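Local coordinates for protein Exo-beta-1,3-galactanase (Bifidobacterium bifidum, PDB 5FLW) that probably hydrolyses terminal beta-1,3-linked galactose units from the non-reducing ends of galactans, as a putative exo-beta-1,3-galactanase of glycoside hydrolase family 43, at residues Pro10-Leu20 with Tyr51-Ser61; Gly204-Asn215 with Thr240-Val248. All coordinates share one frame; numbering follows the deposited sequence.

Contact 1 of 2, residues Pro10-Leu20 with Tyr51-Ser61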
loop_
_atom_site.group_PDB
_atom_site.type_symbol
_atom_site.label_atom_id
_atom_site.label_comp_id
_atom_site.label_asym_id
_atom_site.label_seq_id
_atom_site.Cartn_x
_atom_site.Cartn_y
_atom_site.Cartn_z
ATOM N N PRO A 10 -15.637 -5.323 3.899
ATOM C CA PRO A 10 -15.461 -6.732 3.518
ATOM C C PRO A 10 -15.464 -7.658 4.732
ATOM O O PRO A 10 -15.142 -7.271 5.857
ATOM C CB PRO A 10 -14.085 -6.748 2.831
ATOM C CG PRO A 10 -13.330 -5.590 3.470
ATOM C CD PRO A 10 -14.384 -4.538 3.773
ATOM N N HIS A 11 -15.827 -8.918 4.451
ATOM C CA HIS A 11 -15.835 -10.024 5.398
ATOM C C HIS A 11 -15.057 -11.191 4.801
ATOM O O HIS A 11 -14.928 -11.310 3.577
ATOM C CB HIS A 11 -17.283 -10.482 5.754
ATOM C CG HIS A 11 -18.059 -9.412 6.463
ATOM N ND1 HIS A 11 -18.623 -8.346 5.793
ATOM C CD2 HIS A 11 -18.282 -9.189 7.787
ATOM C CE1 HIS A 11 -19.187 -7.528 6.666
ATOM N NE2 HIS A 11 -19.001 -8.019 7.883
ATOM N N ASP A 12 -14.464 -11.991 5.680
ATOM C CA ASP A 12 -13.802 -13.200 5.220
ATOM C C ASP A 12 -14.761 -14.397 5.261
ATOM O O ASP A 12 -15.900 -14.307 5.741
ATOM C CB ASP A 12 -12.483 -13.415 5.972
ATOM C CG ASP A 12 -12.655 -13.720 7.468
ATOM O OD1 ASP A 12 -13.670 -14.321 7.875
ATOM O OD2 ASP A 12 -11.705 -13.380 8.232
ATOM N N THR A 13 -14.290 -15.534 4.750
ATOM C CA THR A 13 -15.136 -16.723 4.659
ATOM C C THR A 13 -15.390 -17.383 6.016
ATOM O O THR A 13 -16.157 -18.353 6.077
ATOM C CB THR A 13 -14.545 -17.723 3.668
ATOM O OG1 THR A 13 -13.228 -18.082 4.106
ATOM C CG2 THR A 13 -14.461 -17.096 2.260
ATOM N N SER A 14 -14.753 -16.904 7.085
ATOM C CA SER A 14 -15.024 -17.349 8.444
ATOM C C SER A 14 -16.115 -16.519 9.122
ATOM O O SER A 14 -16.471 -16.818 10.268
ATOM C CB SER A 14 -13.755 -17.253 9.293
ATOM O OG SER A 14 -12.654 -17.940 8.720
ATOM N N GLY A 15 -16.647 -15.490 8.456
ATOM C CA GLY A 15 -17.651 -14.641 9.073
ATOM C C GLY A 15 -17.127 -13.428 9.837
ATOM O O GLY A 15 -17.926 -12.710 10.450
ATOM N N ASP A 16 -15.820 -13.214 9.898
ATOM C CA ASP A 16 -15.261 -12.022 10.536
ATOM C C ASP A 16 -15.115 -10.862 9.546
ATOM O O ASP A 16 -14.922 -11.068 8.337
ATOM C CB ASP A 16 -13.898 -12.391 11.101
ATOM C CG ASP A 16 -13.993 -13.398 12.241
ATOM O OD1 ASP A 16 -14.830 -13.275 13.157
ATOM O OD2 ASP A 16 -13.287 -14.420 12.153
ATOM N N VAL A 17 -15.201 -9.626 10.065
ATOM C CA VAL A 17 -14.756 -8.501 9.257
ATOM C C VAL A 17 -13.328 -8.760 8.748
ATOM O O VAL A 17 -12.443 -9.110 9.537
ATOM C CB VAL A 17 -14.854 -7.205 10.083
ATOM C CG1 VAL A 17 -14.175 -6.037 9.343
ATOM C CG2 VAL A 17 -16.324 -6.901 10.406
ATOM N N ALA A 18 -13.094 -8.578 7.434
ATOM C CA ALA A 18 -11.741 -8.717 6.875
ATOM C C ALA A 18 -10.982 -7.410 7.117
ATOM O O ALA A 18 -11.426 -6.340 6.682
ATOM C CB ALA A 18 -11.766 -9.042 5.371
ATOM N N GLN A 19 -9.847 -7.493 7.820
ATOM C CA GLN A 19 -9.038 -6.324 8.177
ATOM C C GLN A 19 -8.183 -5.883 6.972
ATOM O O GLN A 19 -6.943 -5.894 6.975
ATOM C CB GLN A 19 -8.212 -6.625 9.428
ATOM C CG GLN A 19 -9.025 -6.877 10.740
ATOM C CD GLN A 19 -9.845 -5.669 11.196
ATOM O OE1 GLN A 19 -9.339 -4.563 11.314
ATOM N NE2 GLN A 19 -11.144 -5.889 11.435
ATOM N N LEU A 20 -8.882 -5.487 5.912
ATOM C CA LEU A 20 -8.227 -5.088 4.665
ATOM C C LEU A 20 -7.937 -3.579 4.689
ATOM O O LEU A 20 -8.433 -2.806 3.857
ATOM C CB LEU A 20 -9.069 -5.497 3.448
ATOM C CG LEU A 20 -9.174 -7.014 3.248
ATOM C CD1 LEU A 20 -10.332 -7.373 2.330
ATOM C CD2 LEU A 20 -7.848 -7.652 2.753
ATOM N N TYR A 51 -4.962 -12.412 3.987
ATOM C CA TYR A 51 -6.108 -13.010 3.304
ATOM C C TYR A 51 -5.723 -13.369 1.873
ATOM O O TYR A 51 -4.867 -12.716 1.268
ATOM C CB TYR A 51 -7.306 -12.045 3.221
ATOM C CG TYR A 51 -7.717 -11.507 4.567
ATOM C CD1 TYR A 51 -7.116 -10.351 5.086
ATOM C CD2 TYR A 51 -8.672 -12.171 5.352
ATOM C CE1 TYR A 51 -7.443 -9.870 6.346
ATOM C CE2 TYR A 51 -8.997 -11.701 6.621
ATOM C CZ TYR A 51 -8.389 -10.543 7.092
ATOM O OH TYR A 51 -8.738 -10.082 8.341
ATOM N N THR A 52 -6.361 -14.403 1.327
ATOM C CA THR A 52 -6.177 -14.744 -0.079
ATOM C C THR A 52 -7.495 -14.663 -0.845
ATOM O O THR A 52 -8.589 -14.812 -0.279
ATOM C CB THR A 52 -5.562 -16.134 -0.274
ATOM O OG1 THR A 52 -6.327 -17.089 0.469
ATOM C CG2 THR A 52 -4.103 -16.152 0.205
ATOM N N THR A 53 -7.371 -14.441 -2.153
ATOM C CA THR A 53 -8.531 -14.383 -3.033
ATOM C C THR A 53 -8.097 -14.726 -4.449
ATOM O O THR A 53 -6.933 -14.546 -4.829
ATOM C CB THR A 53 -9.222 -13.002 -2.994
ATOM O OG1 THR A 53 -10.515 -13.070 -3.608
ATOM C CG2 THR A 53 -8.366 -11.934 -3.698
ATOM N N THR A 54 -9.053 -15.213 -5.224
ATOM C CA THR A 54 -8.876 -15.274 -6.662
ATOM C C THR A 54 -9.842 -14.364 -7.407
ATOM O O THR A 54 -9.699 -14.202 -8.629
ATOM C CB THR A 54 -9.024 -16.714 -7.165
ATOM O OG1 THR A 54 -10.334 -17.203 -6.845
ATOM C CG2 THR A 54 -7.957 -17.610 -6.504
ATOM N N ASP A 55 -10.799 -13.727 -6.702
ATOM C CA ASP A 55 -11.808 -12.927 -7.384
ATOM C C ASP A 55 -12.076 -11.568 -6.753
ATOM O O ASP A 55 -12.897 -10.819 -7.302
ATOM C CB ASP A 55 -13.125 -13.695 -7.529
ATOM C CG ASP A 55 -13.717 -14.126 -6.190
ATOM O OD1 ASP A 55 -13.208 -13.708 -5.120
ATOM O OD2 ASP A 55 -14.705 -14.926 -6.248
ATOM N N PHE A 56 -11.438 -11.230 -5.631
ATOM C CA PHE A 56 -11.700 -9.986 -4.896
ATOM C C PHE A 56 -13.145 -9.891 -4.419
ATOM O O PHE A 56 -13.635 -8.802 -4.118
ATOM C CB PHE A 56 -11.273 -8.749 -5.687
ATOM C CG PHE A 56 -9.820 -8.711 -5.954
ATOM C CD1 PHE A 56 -8.957 -8.142 -5.037
ATOM C CD2 PHE A 56 -9.295 -9.291 -7.107
ATOM C CE1 PHE A 56 -7.588 -8.126 -5.273
ATOM C CE2 PHE A 56 -7.926 -9.283 -7.355
ATOM C CZ PHE A 56 -7.074 -8.705 -6.427
ATOM N N ILE A 57 -13.820 -11.033 -4.332
ATOM C CA ILE A 57 -15.143 -11.145 -3.710
ATOM C C ILE A 57 -15.054 -11.921 -2.397
ATOM O O ILE A 57 -15.392 -11.395 -1.332
ATOM C CB ILE A 57 -16.186 -11.770 -4.669
ATOM C CG1 ILE A 57 -16.206 -11.056 -6.040
ATOM C CG2 ILE A 57 -17.592 -11.800 -4.007
ATOM C CD1 ILE A 57 -17.141 -11.683 -7.072
ATOM N N ALA A 58 -14.586 -13.177 -2.451
ATOM C CA ALA A 58 -14.399 -14.003 -1.261
ATOM C C ALA A 58 -12.963 -13.901 -0.765
ATOM O O ALA A 58 -12.007 -13.989 -1.545
ATOM C CB ALA A 58 -14.695 -15.472 -1.576
ATOM N N TRP A 59 -12.810 -13.750 0.541
ATOM C CA TRP A 59 -11.487 -13.584 1.144
ATOM C C TRP A 59 -11.268 -14.671 2.184
ATOM O O TRP A 59 -12.011 -14.754 3.168
ATOM C CB TRP A 59 -11.356 -12.213 1.823
ATOM C CG TRP A 59 -11.295 -11.059 0.893
ATOM C CD1 TRP A 59 -12.303 -10.199 0.585
ATOM C CD2 TRP A 59 -10.129 -10.591 0.203
ATOM N NE1 TRP A 59 -11.843 -9.232 -0.284
ATOM C CE2 TRP A 59 -10.512 -9.452 -0.533
ATOM C CE3 TRP A 59 -8.790 -11.042 0.127
ATOM C CZ2 TRP A 59 -9.599 -8.735 -1.344
ATOM C CZ3 TRP A 59 -7.877 -10.335 -0.662
ATOM C CH2 TRP A 59 -8.291 -9.186 -1.392
ATOM N N ARG A 60 -10.261 -15.506 1.965
ATOM C CA ARG A 60 -9.962 -16.562 2.918
ATOM C C ARG A 60 -8.888 -16.084 3.902
ATOM O O ARG A 60 -7.792 -15.686 3.495
ATOM C CB ARG A 60 -9.539 -17.847 2.211
ATOM C CG ARG A 60 -9.404 -18.979 3.229
ATOM C CD ARG A 60 -8.265 -19.832 2.876
ATOM N NE ARG A 60 -8.263 -21.165 3.480
ATOM C CZ ARG A 60 -7.579 -21.485 4.577
ATOM N NH1 ARG A 60 -6.890 -20.536 5.236
ATOM N NH2 ARG A 60 -7.571 -22.758 4.996
ATOM N N SER A 61 -9.194 -16.123 5.194
ATOM C CA SER A 61 -8.241 -15.680 6.194
ATOM C C SER A 61 -7.119 -16.705 6.383
ATOM O O SER A 61 -7.362 -17.918 6.443
ATOM C CB SER A 61 -8.957 -15.510 7.525
ATOM O OG SER A 61 -8.023 -15.124 8.555
HETATM O O HOH W 1 -15.367 -13.529 1.924
HETATM O O HOH W 2 -10.615 -11.336 9.664
HETATM O O HOH W 3 -11.551 -17.278 6.094
#
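On the first blade of the propeller, the N-terminal loop 10-20 packs against Tyr51 and Ala58-Ser61 of the hairpin between strands 48-53 and 60-66, with Leu20 set between Tyr51 and Trp59. Leu20 CD1 sits over the five-membered ring of Trp59, 3.6 Å from its centroid, as a CH-pi contact; Thr53 CB covers the opposite face of that indole. The other methyl, Leu20 CD2, lies 3.6 Å from Tyr51 CD1. Ala18 CB rests on a face of the Tyr51 ring near the rim, 4.0 Å from CE2.

One of two direct hydrogen bonds is made at the phenol. Gln19 N donates to Tyr51 OH in a nearly straight bond (2.9 Å, 168°), and a water in the plane of the ring lies 2.6 Å from the same OH and within bonding distance of Asp12 OD2. Asp12 has CG between its backbone N and carbonyl carbon (chi1 67°), which directs OD1 back into its own turn, where Ser14 N and Asp16 N reach it from opposite faces, and leaves OD2 at the edge of the Tyr51 ring. In the other direct bond, Thr13 N donates to Trp59 O (2.9 Å). Two more waters bridge the segments, one from His11 O to Trp59 N, one from Thr13 OG1 to Ser61 N.

Tyr51 is thus held at both face and hydroxyl, which should restrict its rotation, while backbone and water bonds hold the loop along Trp59-Ser61.

Contact 2 of 2, residues Gly204-Asn215 with Thr240-Val248; sequences GSQLTSWDTNDN and TYDSQVDIV
Four direct hydrogen bonds carry this contact, in which Ser205, Thr212, Asn213 and Asn215 meet Gln244, Asp242, Thr240 and Val245 in that order, and each bond uses at least one side chain. Two come from hydroxyls. Thr212 OG1 donates to Asp242 OD1 (2.7 Å), reaching it on the anti side of the carboxylate; Asp242 OD2 makes a salt bridge with Arg304. Thr240 OG1 donates to Asn213 O at 2.7 Å, in the carbonyl plane.

The amides supply the other two. Asn215 OD1 takes the backbone N-H of Val245 nearly along the C=O axis (2.8 Å, 163°). CG of Gln244 is anti to its backbone N (chi1 -178°) and the chain runs on extended, which carries NE2 to Ser205 OG (2.9 Å); there the serine oxygen lies in the amide plane. Beyond the contact, Ser190 also bonds to Ser205 OG, and Trp268 to Gln244 OE1.

A bridging water adds three links, accepting from Asn213 N and Asn215 ND2 and donating to Ser243 O. With an alanine at Asn215, Val245 N would probably lose its acceptor and this water one of its donors.

The methyls pack on backbone: Val245 CG1 lies 3.7 Å from Gly204 C, and Thr212 CG2 3.5 Å from Ser243 N.

Residues Thr240-Asp242 all have positive phi and form a short left-handed turn leading into strand 244-250. Polar side chains here join Ser205 and the 206-215 connection of the fourth blade to the entry of the fifth, a junction between neighbouring blades of a five-bladed beta-propeller.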
loop_
_atom_site.group_PDB
_atom_site.type_symbol
_atom_site.label_atom_id
_atom_site.label_comp_id
_atom_site.label_asym_id
_atom_site.label_seq_id
_atom_site.Cartn_x
_atom_site.Cartn_y
_atom_site.Cartn_z
ATOM N N GLY A 204 -0.755 8.726 -5.259
ATOM C CA GLY A 204 -0.663 9.052 -3.846
ATOM C C GLY A 204 -1.763 10.007 -3.423
ATOM O O GLY A 204 -2.551 10.489 -4.244
ATOM N N SER A 205 -1.799 10.275 -2.118
ATOM C CA SER A 205 -2.816 11.121 -1.506
ATOM C C SER A 205 -2.210 12.398 -0.929
ATOM O O SER A 205 -1.077 12.401 -0.428
ATOM C CB SER A 205 -3.568 10.379 -0.397
ATOM O OG SER A 205 -2.675 9.740 0.498
ATOM N N GLN A 206 -2.980 13.485 -0.989
ATOM C CA GLN A 206 -2.529 14.706 -0.327
ATOM C C GLN A 206 -2.527 14.494 1.187
ATOM O O GLN A 206 -3.060 13.507 1.703
ATOM C CB GLN A 206 -3.375 15.924 -0.734
ATOM C CG GLN A 206 -3.511 16.072 -2.243
ATOM C CD GLN A 206 -4.318 17.311 -2.639
ATOM O OE1 GLN A 206 -5.259 17.240 -3.448
ATOM N NE2 GLN A 206 -3.976 18.452 -2.071
ATOM N N LEU A 207 -1.886 15.426 1.895
ATOM C CA LEU A 207 -1.743 15.384 3.353
ATOM C C LEU A 207 -2.852 16.272 3.905
ATOM O O LEU A 207 -2.687 17.488 4.045
ATOM C CB LEU A 207 -0.358 15.880 3.772
ATOM C CG LEU A 207 0.833 15.142 3.139
ATOM C CD1 LEU A 207 2.153 15.717 3.628
ATOM C CD2 LEU A 207 0.792 13.676 3.440
ATOM N N THR A 208 -4.003 15.669 4.191
ATOM C CA THR A 208 -5.151 16.408 4.715
ATOM C C THR A 208 -5.727 15.701 5.936
ATOM O O THR A 208 -6.925 15.747 6.189
ATOM C CB THR A 208 -6.259 16.579 3.652
ATOM O OG1 THR A 208 -6.785 15.299 3.286
ATOM C CG2 THR A 208 -5.712 17.263 2.412
ATOM N N SER A 209 -4.845 15.049 6.684
ATOM C CA SER A 209 -5.211 14.303 7.882
ATOM C C SER A 209 -6.355 13.314 7.652
ATOM O O SER A 209 -6.303 12.527 6.722
ATOM C CB SER A 209 -5.469 15.222 9.082
ATOM O OG SER A 209 -6.427 16.228 8.812
ATOM N N TRP A 210 -7.376 13.346 8.503
ATOM C CA TRP A 210 -8.495 12.411 8.365
ATOM C C TRP A 210 -9.390 12.673 7.155
ATOM O O TRP A 210 -10.015 11.754 6.638
ATOM C CB TRP A 210 -9.304 12.331 9.662
ATOM C CG TRP A 210 -8.524 11.719 10.786
ATOM C CD1 TRP A 210 -7.788 12.377 11.717
ATOM C CD2 TRP A 210 -8.388 10.324 11.077
ATOM N NE1 TRP A 210 -7.204 11.484 12.579
ATOM C CE2 TRP A 210 -7.560 10.216 12.209
ATOM C CE3 TRP A 210 -8.891 9.157 10.497
ATOM C CZ2 TRP A 210 -7.222 8.992 12.771
ATOM C CZ3 TRP A 210 -8.554 7.941 11.058
ATOM C CH2 TRP A 210 -7.731 7.868 12.183
ATOM N N ASP A 211 -9.445 13.920 6.706
ATOM C CA ASP A 211 -10.241 14.268 5.538
ATOM C C ASP A 211 -9.691 13.591 4.282
ATOM O O ASP A 211 -8.475 13.471 4.088
ATOM C CB ASP A 211 -10.253 15.784 5.349
ATOM C CG ASP A 211 -10.991 16.523 6.482
ATOM O OD1 ASP A 211 -11.997 16.001 7.038
ATOM O OD2 ASP A 211 -10.533 17.633 6.829
ATOM N N THR A 212 -10.600 13.131 3.430
ATOM C CA THR A 212 -10.223 12.645 2.114
ATOM C C THR A 212 -9.999 13.834 1.178
ATOM O O THR A 212 -10.499 14.944 1.402
ATOM C CB THR A 212 -11.298 11.687 1.599
ATOM O OG1 THR A 212 -12.578 12.312 1.719
ATOM C CG2 THR A 212 -11.308 10.393 2.434
ATOM N N ASN A 213 -9.226 13.594 0.120
ATOM C CA ASN A 213 -8.835 14.639 -0.813
ATOM C C ASN A 213 -8.790 14.064 -2.221
ATOM O O ASN A 213 -8.924 12.852 -2.431
ATOM C CB ASN A 213 -7.465 15.254 -0.422
ATOM C CG ASN A 213 -6.326 14.214 -0.389
ATOM O OD1 ASN A 213 -5.832 13.780 -1.429
ATOM N ND2 ASN A 213 -5.889 13.857 0.810
ATOM N N ASP A 214 -8.592 14.951 -3.194
ATOM C CA ASP A 214 -8.444 14.525 -4.581
ATOM C C ASP A 214 -7.025 13.983 -4.736
ATOM O O ASP A 214 -6.044 14.746 -4.767
ATOM C CB ASP A 214 -8.719 15.686 -5.533
ATOM C CG ASP A 214 -10.175 16.119 -5.535
ATOM O OD1 ASP A 214 -11.082 15.284 -5.260
ATOM O OD2 ASP A 214 -10.420 17.311 -5.856
ATOM N N ASN A 215 -6.910 12.652 -4.804
ATOM C CA ASN A 215 -5.617 12.007 -4.961
ATOM C C ASN A 215 -5.081 12.235 -6.386
ATOM O O ASN A 215 -5.820 12.579 -7.318
ATOM C CB ASN A 215 -5.727 10.508 -4.670
ATOM C CG ASN A 215 -6.120 10.183 -3.202
ATOM O OD1 ASN A 215 -6.343 9.014 -2.882
ATOM N ND2 ASN A 215 -6.221 11.195 -2.335
ATOM N N THR A 240 -11.552 11.413 -4.399
ATOM C CA THR A 240 -11.201 10.023 -4.723
ATOM C C THR A 240 -12.333 9.082 -4.295
ATOM O O THR A 240 -12.109 8.021 -3.700
ATOM C CB THR A 240 -9.853 9.616 -4.105
ATOM O OG1 THR A 240 -8.939 10.719 -4.166
ATOM C CG2 THR A 240 -9.236 8.460 -4.876
ATOM N N TYR A 241 -13.570 9.523 -4.525
ATOM C CA TYR A 241 -14.767 8.803 -4.061
ATOM C C TYR A 241 -14.740 8.588 -2.544
ATOM O O TYR A 241 -15.029 7.497 -2.026
ATOM C CB TYR A 241 -15.041 7.539 -4.879
ATOM C CG TYR A 241 -15.358 7.951 -6.289
ATOM C CD1 TYR A 241 -16.511 8.669 -6.558
ATOM C CD2 TYR A 241 -14.467 7.701 -7.337
ATOM C CE1 TYR A 241 -16.810 9.092 -7.837
ATOM C CE2 TYR A 241 -14.750 8.112 -8.627
ATOM C CZ TYR A 241 -15.929 8.819 -8.874
ATOM O OH TYR A 241 -16.280 9.256 -10.153
ATOM N N ASP A 242 -14.384 9.670 -1.840
ATOM C CA ASP A 242 -14.294 9.705 -0.382
ATOM C C ASP A 242 -13.455 8.544 0.158
ATOM O O ASP A 242 -13.902 7.742 0.983
ATOM C CB ASP A 242 -15.678 9.784 0.276
ATOM C CG ASP A 242 -15.597 10.020 1.784
ATOM O OD1 ASP A 242 -14.573 10.548 2.267
ATOM O OD2 ASP A 242 -16.576 9.670 2.485
ATOM N N SER A 243 -12.230 8.431 -0.360
ATOM C CA SER A 243 -11.311 7.400 0.095
ATOM C C SER A 243 -9.892 7.936 0.001
ATOM O O SER A 243 -9.646 9.013 -0.552
ATOM C CB SER A 243 -11.450 6.092 -0.720
ATOM O OG SER A 243 -10.827 6.184 -2.000
ATOM N N GLN A 244 -8.955 7.153 0.529
ATOM C CA GLN A 244 -7.528 7.424 0.405
ATOM C C GLN A 244 -6.897 6.258 -0.352
ATOM O O GLN A 244 -6.957 5.113 0.117
ATOM C CB GLN A 244 -6.864 7.557 1.784
ATOM C CG GLN A 244 -5.360 7.887 1.661
ATOM C CD GLN A 244 -4.628 7.939 2.996
ATOM O OE1 GLN A 244 -5.041 7.293 3.960
ATOM N NE2 GLN A 244 -3.538 8.725 3.059
ATOM N N VAL A 245 -6.296 6.549 -1.521
ATOM C CA VAL A 245 -5.699 5.487 -2.331
ATOM C C VAL A 245 -4.786 4.635 -1.460
ATOM O O VAL A 245 -4.005 5.138 -0.639
ATOM C CB VAL A 245 -4.958 6.031 -3.571
ATOM C CG1 VAL A 245 -3.765 6.914 -3.183
ATOM C CG2 VAL A 245 -4.476 4.875 -4.456
ATOM N N ASP A 246 -4.929 3.328 -1.606
ATOM C CA ASP A 246 -4.037 2.402 -0.938
ATOM C C ASP A 246 -3.171 1.640 -1.916
ATOM O O ASP A 246 -1.962 1.528 -1.708
ATOM C CB ASP A 246 -4.808 1.387 -0.100
ATOM C CG ASP A 246 -3.877 0.396 0.527
ATOM O OD1 ASP A 246 -3.248 0.787 1.535
ATOM O OD2 ASP A 246 -3.721 -0.726 -0.035
ATOM N N ILE A 247 -3.777 1.094 -2.969
ATOM C CA ILE A 247 -3.043 0.261 -3.916
ATOM C C ILE A 247 -3.787 0.244 -5.245
ATOM O O ILE A 247 -5.017 0.356 -5.289
ATOM C CB ILE A 247 -2.818 -1.160 -3.339
ATOM C CG1 ILE A 247 -1.773 -1.931 -4.162
ATOM C CG2 ILE A 247 -4.160 -1.917 -3.178
ATOM C CD1 ILE A 247 -1.173 -3.104 -3.411
ATOM N N VAL A 248 -3.023 0.143 -6.337
ATOM C CA VAL A 248 -3.511 -0.176 -7.675
ATOM C C VAL A 248 -2.758 -1.439 -8.110
ATOM O O VAL A 248 -1.528 -1.513 -7.948
ATOM C CB VAL A 248 -3.267 1.000 -8.651
ATOM C CG1 VAL A 248 -3.636 0.618 -10.090
ATOM C CG2 VAL A 248 -4.008 2.254 -8.208
HETATM O O HOH W 4 -7.826 11.003 0.303
HETATM O O HOH W 5 -10.979 13.204 -6.704
#

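From the N terminus, the chain first runs through 10-20, then lays down strands 24-28 and 31-37 and enters 48-53; contact 1 closes there, so the leading loop is fastened to the outer hairpin of its own first blade. Two whole blades follow before contact 2 opens in the fourth. Its second segment begins 25 residues after the end of the first, beyond strands 216-220 and 231-232, where the chain passes into the fifth blade. The two closures are in series, neither nesting nor crossing. The centres of contact 1 and contact 2 are about 23 Å apart, and the two do not touch. Contact 1 works within a blade, contact 2 between blades, and Phe56 O adds a bond to Gln280 on strand 278-286 of the fifth.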